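Local coordinates for protein putative 4-hydroxybenzoyl-CoA thioesterase (Geobacillus stearothermophilus, PDB 2OIW) that probably hydrolyses thioesters, most likely acyl-coenzyme A compounds, using a hotdog fold, at residues A[33-38]-A[86-91]; A[53-58]-A[104-109]. One frame throughout, in Å; residues are numbered along the deposited sequence. Where two conformers were deposited one is given.

Contact 1 (A[33-38]-A[86-91])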
loop_
_atom_site.group_PDB
_atom_site.type_symbol
_atom_site.label_atom_id
_atom_site.label_comp_id
_atom_site.label_asym_id
_atom_site.label_seq_id
_atom_site.Cartn_x
_atom_site.Cartn_y
_atom_site.Cartn_z
ATOM N N ALA A 33 -8.223 -9.459 -1.892
ATOM C CA ALA A 33 -9.003 -9.180 -3.102
ATOM C C ALA A 33 -9.798 -10.448 -3.554
ATOM O O ALA A 33 -10.958 -10.364 -3.918
ATOM C CB ALA A 33 -8.055 -8.658 -4.232
ATOM N N GLY A 34 -9.166 -11.617 -3.516
ATOM C CA GLY A 34 -9.830 -12.904 -3.824
ATOM C C GLY A 34 -10.962 -13.333 -2.890
ATOM O O GLY A 34 -11.793 -14.168 -3.259
ATOM N N ARG A 35 -10.994 -12.778 -1.684
ATOM C CA ARG A 35 -12.087 -13.024 -0.697
ATOM C C ARG A 35 -13.383 -12.202 -0.939
ATOM O O ARG A 35 -14.406 -12.382 -0.245
ATOM C CB ARG A 35 -11.546 -12.779 0.714
ATOM C CG ARG A 35 -10.381 -13.704 1.087
ATOM C CD ARG A 35 -9.754 -13.295 2.410
ATOM N NE ARG A 35 -8.433 -13.902 2.540
ATOM C CZ ARG A 35 -7.387 -13.293 3.072
ATOM N NH1 ARG A 35 -7.496 -12.041 3.514
ATOM N NH2 ARG A 35 -6.224 -13.931 3.126
ATOM N N HIS A 36 -13.349 -11.321 -1.943
ATOM C CA HIS A 36 -14.473 -10.430 -2.279
ATOM C C HIS A 36 -15.866 -11.092 -2.275
ATOM O O HIS A 36 -16.790 -10.613 -1.607
ATOM C CB HIS A 36 -14.222 -9.810 -3.665
ATOM C CG HIS A 36 -15.162 -8.700 -4.012
ATOM N ND1 HIS A 36 -15.031 -7.426 -3.493
ATOM C CD2 HIS A 36 -16.246 -8.671 -4.822
ATOM C CE1 HIS A 36 -15.992 -6.660 -3.983
ATOM N NE2 HIS A 36 -16.751 -7.395 -4.779
ATOM N N GLU A 37 -16.017 -12.172 -3.045
ATOM C CA GLU A 37 -17.296 -12.904 -3.092
ATOM C C GLU A 37 -17.726 -13.490 -1.732
ATOM O O GLU A 37 -18.902 -13.597 -1.435
ATOM C CB GLU A 37 -17.236 -14.012 -4.138
ATOM C CG GLU A 37 -17.072 -13.510 -5.574
ATOM C CD GLU A 37 -18.111 -12.468 -5.984
ATOM O OE1 GLU A 37 -19.290 -12.551 -5.552
ATOM O OE2 GLU A 37 -17.751 -11.569 -6.774
ATOM N N ILE A 38 -16.755 -13.849 -0.913
ATOM C CA ILE A 38 -17.029 -14.312 0.427
ATOM C C ILE A 38 -17.550 -13.167 1.263
ATOM O O ILE A 38 -18.580 -13.320 1.905
ATOM C CB ILE A 38 -15.798 -14.996 1.084
ATOM C CG1 ILE A 38 -15.519 -16.331 0.372
ATOM C CG2 ILE A 38 -16.051 -15.248 2.587
ATOM C CD1 ILE A 38 -14.127 -16.970 0.685
ATOM N N LEU A 86 -14.599 -19.284 9.538
ATOM C CA LEU A 86 -14.348 -20.092 8.372
ATOM C C LEU A 86 -12.878 -20.002 8.050
ATOM O O LEU A 86 -12.229 -19.011 8.349
ATOM C CB LEU A 86 -15.272 -19.689 7.197
ATOM C CG LEU A 86 -14.984 -18.552 6.223
ATOM C CD1 LEU A 86 -16.278 -18.166 5.476
ATOM C CD2 LEU A 86 -14.439 -17.340 6.919
ATOM N N THR A 87 -12.343 -21.087 7.522
ATOM C CA THR A 87 -10.927 -21.180 7.207
ATOM C C THR A 87 -10.884 -21.271 5.695
ATOM O O THR A 87 -11.450 -22.216 5.081
ATOM C CB THR A 87 -10.303 -22.406 7.854
ATOM O OG1 THR A 87 -10.534 -22.346 9.272
ATOM C CG2 THR A 87 -8.818 -22.481 7.561
ATOM N N ILE A 88 -10.214 -20.280 5.116
ATOM C CA ILE A 88 -10.069 -20.157 3.695
ATOM C C ILE A 88 -8.751 -20.782 3.239
ATOM O O ILE A 88 -7.709 -20.583 3.871
ATOM C CB ILE A 88 -10.075 -18.667 3.344
ATOM C CG1 ILE A 88 -11.464 -18.044 3.598
ATOM C CG2 ILE A 88 -9.556 -18.424 1.948
ATOM C CD1 ILE A 88 -11.418 -16.529 3.616
ATOM N N TYR A 89 -8.801 -21.533 2.143
ATOM C CA TYR A 89 -7.595 -21.946 1.460
ATOM C C TYR A 89 -7.486 -21.134 0.160
ATOM O O TYR A 89 -8.484 -20.937 -0.521
ATOM C CB TYR A 89 -7.565 -23.464 1.187
ATOM C CG TYR A 89 -6.299 -23.858 0.480
ATOM C CD1 TYR A 89 -5.088 -23.884 1.157
ATOM C CD2 TYR A 89 -6.301 -24.137 -0.885
ATOM C CE1 TYR A 89 -3.906 -24.208 0.500
ATOM C CE2 TYR A 89 -5.151 -24.450 -1.540
ATOM C CZ TYR A 89 -3.955 -24.490 -0.852
ATOM O OH TYR A 89 -2.802 -24.804 -1.525
ATOM N N GLU A 90 -6.291 -20.669 -0.182
ATOM C CA GLU A 90 -6.136 -19.761 -1.328
ATOM C C GLU A 90 -4.778 -19.921 -1.994
ATOM O O GLU A 90 -3.776 -20.277 -1.330
ATOM C CB GLU A 90 -6.388 -18.293 -0.894
ATOM C CG GLU A 90 -5.667 -17.931 0.421
ATOM C CD GLU A 90 -6.384 -16.901 1.291
ATOM O OE1 GLU A 90 -7.355 -16.237 0.819
ATOM O OE2 GLU A 90 -5.948 -16.749 2.472
ATOM N N GLU A 91 -4.735 -19.667 -3.301
ATOM C CA GLU A 91 -3.497 -19.795 -4.060
ATOM C C GLU A 91 -3.398 -18.657 -5.064
ATOM O O GLU A 91 -4.411 -18.179 -5.556
ATOM C CB GLU A 91 -3.466 -21.126 -4.828
ATOM C CG GLU A 91 -3.274 -22.343 -3.987
ATOM C CD GLU A 91 -3.153 -23.607 -4.804
ATOM O OE1 GLU A 91 -3.305 -23.535 -6.052
ATOM O OE2 GLU A 91 -2.932 -24.681 -4.190
#
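Arg35 and Ile38 reach from the helical element at the centre of a hotdog fold onto Leu86, Ile88 and Glu90 of strand 85-94, and the two residues do so by different means. Arg35 sits at the short break between helix 27-34 and helix 36-42, where its side chain runs out extended from CG, with NE anti to CB (chi3 -163°), which carries NE toward Glu90. The guanidinium grips the carboxylate of Glu90 side-on, one nitrogen to each oxygen. Arg35 NE gives a hydrogen bond of 3.1 Å to Glu90 OE1, arriving on the syn lone pair. Arg35 NH2 gives one of 2.9 Å to Glu90 OE2, with an N-H...O angle of 168°, and the two bonds together form the salt bridge. OE2 lies almost in the guanidinium plane, yet the NH2 stands clear of the carboxylate plane, the two flat groups being turned 46° against each other. The pair is therefore bidentate but twisted. The alkyl part of the arginine has its own work: Arg35 CD lies 3.8 Å from Ile88 CD1, and CG is scarcely farther. An alanine at Arg35 would probably leave the buried Glu90 carboxylate without its counter-charge and open a gap beside the Ile88 methyl. The second means is apolar. Ile38 and Ile88 meet tip to tip, CD1 to CD1 at 4.0 Å, whereas Ile38 and Leu86 slide past each other in opposite directions, with Ile38 CG2 4.1 Å from Leu86 CD1. All five touching residues are buried; on the strand, Leu86, Ile88 and Glu90 alternate with residues that do not touch 33-38, so a single face meets the helices and the break between them: the layering of a hotdog domain, in which a curved antiparallel sheet wraps a central helix.

Contact 2 (A[53-58]-A[104-109]); sequences MVIIRM and SVYVNF
Val54 and Val107 form a hydrogen-bonded pair of the antiparallel strands 53-58 and 104-109: Val54 N bonds to Val107 O at 3.0 Å, and Val107 N returns to Val54 O at 2.8 Å. Farther along, Val105 O receives Ile56 N at 2.8 Å with a nearly straight N-H...O angle of 179°, and a weak bond from Arg57 N at 3.5 Å, while Val105 N bonds to Arg57 O. Two residues, Ile56 and Arg57, thus stand opposite one, Val105: a classic beta bulge, which shifts the register by one between the Ile55-Tyr106 and Arg57-Val105 pairs of this hotdog sheet.

Aromatic contacts lie on the face that carries Met53, Ile55 and Tyr106. Ile55 CB sits over the Tyr106 ring, 3.8 Å from its centroid and 17° off the normal, a CH-pi contact displaced toward the rim. Met53, present as selenomethionine, crosses the tyrosine at about a right angle; its SE is 5.1 Å from the ring centroid in an oblique Met-aromatic contact. The chain bends at chi2 (-83°) and again at chi3, and its CE ends against the backbone of Asn108.

The face of Val54, Val105 and Val107 has aliphatic packing. Val54 CG2 lies 3.8 Å from Phe109 CB, the two side chains pointing the same way. Separately, at the bulge, Ile56 sends CD1 to within 3.6 Å of Val105 CG1. Arg57 instead directs its guanidinium away, to a salt bridge with Asp61 of the third subunit, whose strand pairs with Arg57 and Met58 and continues the sheet.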
loop_
_atom_site.group_PDB
_atom_site.type_symbol
_atom_site.label_atom_id
_atom_site.label_comp_id
_atom_site.label_asym_id
_atom_site.label_seq_id
_atom_site.Cartn_x
_atom_site.Cartn_y
_atom_site.Cartn_z
HETATM N N MSE A 53 -16.944 -9.430 8.752
HETATM C CA MSE A 53 -15.797 -10.316 8.576
HETATM C C MSE A 53 -14.551 -9.745 9.207
HETATM O O MSE A 53 -14.090 -8.699 8.788
HETATM C CB MSE A 53 -15.555 -10.524 7.089
HETATM C CG MSE A 53 -16.569 -11.437 6.422
HETATM SE SE MSE A 53 -16.152 -13.331 6.658
HETATM C CE MSE A 53 -17.141 -13.729 8.252
ATOM N N VAL A 54 -14.017 -10.449 10.205
ATOM C CA VAL A 54 -12.781 -10.080 10.879
ATOM C C VAL A 54 -11.753 -11.228 10.817
ATOM O O VAL A 54 -11.987 -12.299 11.357
ATOM C CB VAL A 54 -13.027 -9.741 12.384
ATOM C CG1 VAL A 54 -11.790 -9.079 12.981
ATOM C CG2 VAL A 54 -14.267 -8.848 12.560
ATOM N N ILE A 55 -10.589 -10.976 10.210
ATOM C CA ILE A 55 -9.490 -11.966 10.195
ATOM C C ILE A 55 -8.862 -12.175 11.578
ATOM O O ILE A 55 -8.666 -11.225 12.370
ATOM C CB ILE A 55 -8.449 -11.603 9.105
ATOM C CG1 ILE A 55 -7.552 -12.801 8.752
ATOM C CG2 ILE A 55 -7.745 -10.323 9.462
ATOM C CD1 ILE A 55 -6.788 -12.626 7.421
ATOM N N ILE A 56 -8.572 -13.426 11.899
ATOM C CA ILE A 56 -7.897 -13.728 13.162
ATOM C C ILE A 56 -6.525 -14.403 12.969
ATOM O O ILE A 56 -5.666 -14.312 13.841
ATOM C CB ILE A 56 -8.782 -14.587 14.110
ATOM C CG1 ILE A 56 -9.183 -15.913 13.454
ATOM C CG2 ILE A 56 -10.070 -13.828 14.564
ATOM C CD1 ILE A 56 -9.760 -16.955 14.478
ATOM N N ARG A 57 -6.332 -15.079 11.837
ATOM C CA ARG A 57 -5.042 -15.683 11.515
ATOM C C ARG A 57 -4.773 -15.740 10.001
ATOM O O ARG A 57 -5.689 -15.934 9.216
ATOM C CB ARG A 57 -4.958 -17.082 12.141
ATOM C CG ARG A 57 -3.660 -17.822 11.850
ATOM C CD ARG A 57 -3.554 -19.138 12.584
ATOM N NE ARG A 57 -2.322 -19.866 12.230
ATOM C CZ ARG A 57 -1.079 -19.599 12.670
ATOM N NH1 ARG A 57 -0.826 -18.567 13.494
ATOM N NH2 ARG A 57 -0.068 -20.377 12.276
HETATM N N MSE A 58 -3.521 -15.577 9.590
HETATM C CA MSE A 58 -3.145 -15.896 8.199
HETATM C C MSE A 58 -1.786 -16.584 8.109
HETATM O O MSE A 58 -0.914 -16.371 8.948
HETATM C CB MSE A 58 -3.133 -14.652 7.322
HETATM C CG MSE A 58 -1.790 -13.889 7.390
HETATM SE SE MSE A 58 -1.635 -12.494 6.020
HETATM C CE MSE A 58 -3.395 -11.628 6.177
ATOM N N SER A 104 -6.291 -18.597 5.637
ATOM C CA SER A 104 -6.747 -17.547 6.540
ATOM C C SER A 104 -8.007 -17.960 7.281
ATOM O O SER A 104 -8.853 -18.714 6.760
ATOM C CB SER A 104 -6.977 -16.225 5.791
ATOM O OG SER A 104 -7.783 -16.433 4.648
ATOM N N VAL A 105 -8.117 -17.484 8.509
ATOM C CA VAL A 105 -9.284 -17.800 9.341
ATOM C C VAL A 105 -9.946 -16.458 9.656
ATOM O O VAL A 105 -9.280 -15.510 10.090
ATOM C CB VAL A 105 -8.863 -18.527 10.650
ATOM C CG1 VAL A 105 -10.093 -18.943 11.494
ATOM C CG2 VAL A 105 -7.943 -19.743 10.352
ATOM N N TYR A 106 -11.238 -16.388 9.397
ATOM C CA TYR A 106 -12.050 -15.201 9.627
ATOM C C TYR A 106 -13.139 -15.557 10.622
ATOM O O TYR A 106 -13.570 -16.698 10.673
ATOM C CB TYR A 106 -12.692 -14.790 8.315
ATOM C CG TYR A 106 -11.869 -13.835 7.474
ATOM C CD1 TYR A 106 -10.888 -14.305 6.619
ATOM C CD2 TYR A 106 -12.092 -12.450 7.530
ATOM C CE1 TYR A 106 -10.116 -13.411 5.851
ATOM C CE2 TYR A 106 -11.331 -11.558 6.751
ATOM C CZ TYR A 106 -10.354 -12.046 5.912
ATOM O OH TYR A 106 -9.583 -11.154 5.183
ATOM N N VAL A 107 -13.567 -14.590 11.425
ATOM C CA VAL A 107 -14.725 -14.783 12.276
ATOM C C VAL A 107 -15.851 -13.884 11.774
ATOM O O VAL A 107 -15.616 -12.737 11.387
ATOM C CB VAL A 107 -14.404 -14.558 13.791
ATOM C CG1 VAL A 107 -13.955 -13.125 14.075
ATOM C CG2 VAL A 107 -15.602 -14.930 14.660
ATOM N N ASN A 108 -17.059 -14.436 11.725
ATOM C CA ASN A 108 -18.286 -13.657 11.454
ATOM C C ASN A 108 -18.646 -12.914 12.740
ATOM O O ASN A 108 -19.184 -13.510 13.683
ATOM C CB ASN A 108 -19.437 -14.591 11.029
ATOM C CG ASN A 108 -20.803 -13.880 10.988
ATOM O OD1 ASN A 108 -20.931 -12.734 10.530
ATOM N ND2 ASN A 108 -21.825 -14.573 11.453
ATOM N N PHE A 109 -18.323 -11.625 12.792
ATOM C CA PHE A 109 -18.571 -10.832 13.971
ATOM C C PHE A 109 -19.797 -9.931 13.784
ATOM O O PHE A 109 -19.848 -9.094 12.879
ATOM C CB PHE A 109 -17.331 -10.029 14.395
ATOM C CG PHE A 109 -17.411 -9.540 15.799
ATOM C CD1 PHE A 109 -17.007 -10.351 16.849
ATOM C CD2 PHE A 109 -17.942 -8.282 16.083
ATOM C CE1 PHE A 109 -17.131 -9.922 18.188
ATOM C CE2 PHE A 109 -18.067 -7.829 17.403
ATOM C CZ PHE A 109 -17.651 -8.653 18.460
#

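Contacts 1 and 2 have centres about 11 Å apart and join through neighbouring strands, 85-94 and 97-110, of one sheet. A probable backbone hydrogen bond, Ile88 N to Ser104 O at 2.6 Å, links their strand segments. Side chains connect them too: Glu90 OE2 and Ser104 OG are 2.9 Å apart, a probable hydrogen bond that gives this carboxylate oxygen a second partner besides Arg35. The arginine also reaches over: Arg35 NH1 lies 2.8 Å from Tyr106 OH in a weak hydrogen bond. Contact 1 thus ties helix to sheet, and contact 2 extends that sheet toward the third subunit. The magnesium ligands Ser14 and Thr16 belong to neither contact.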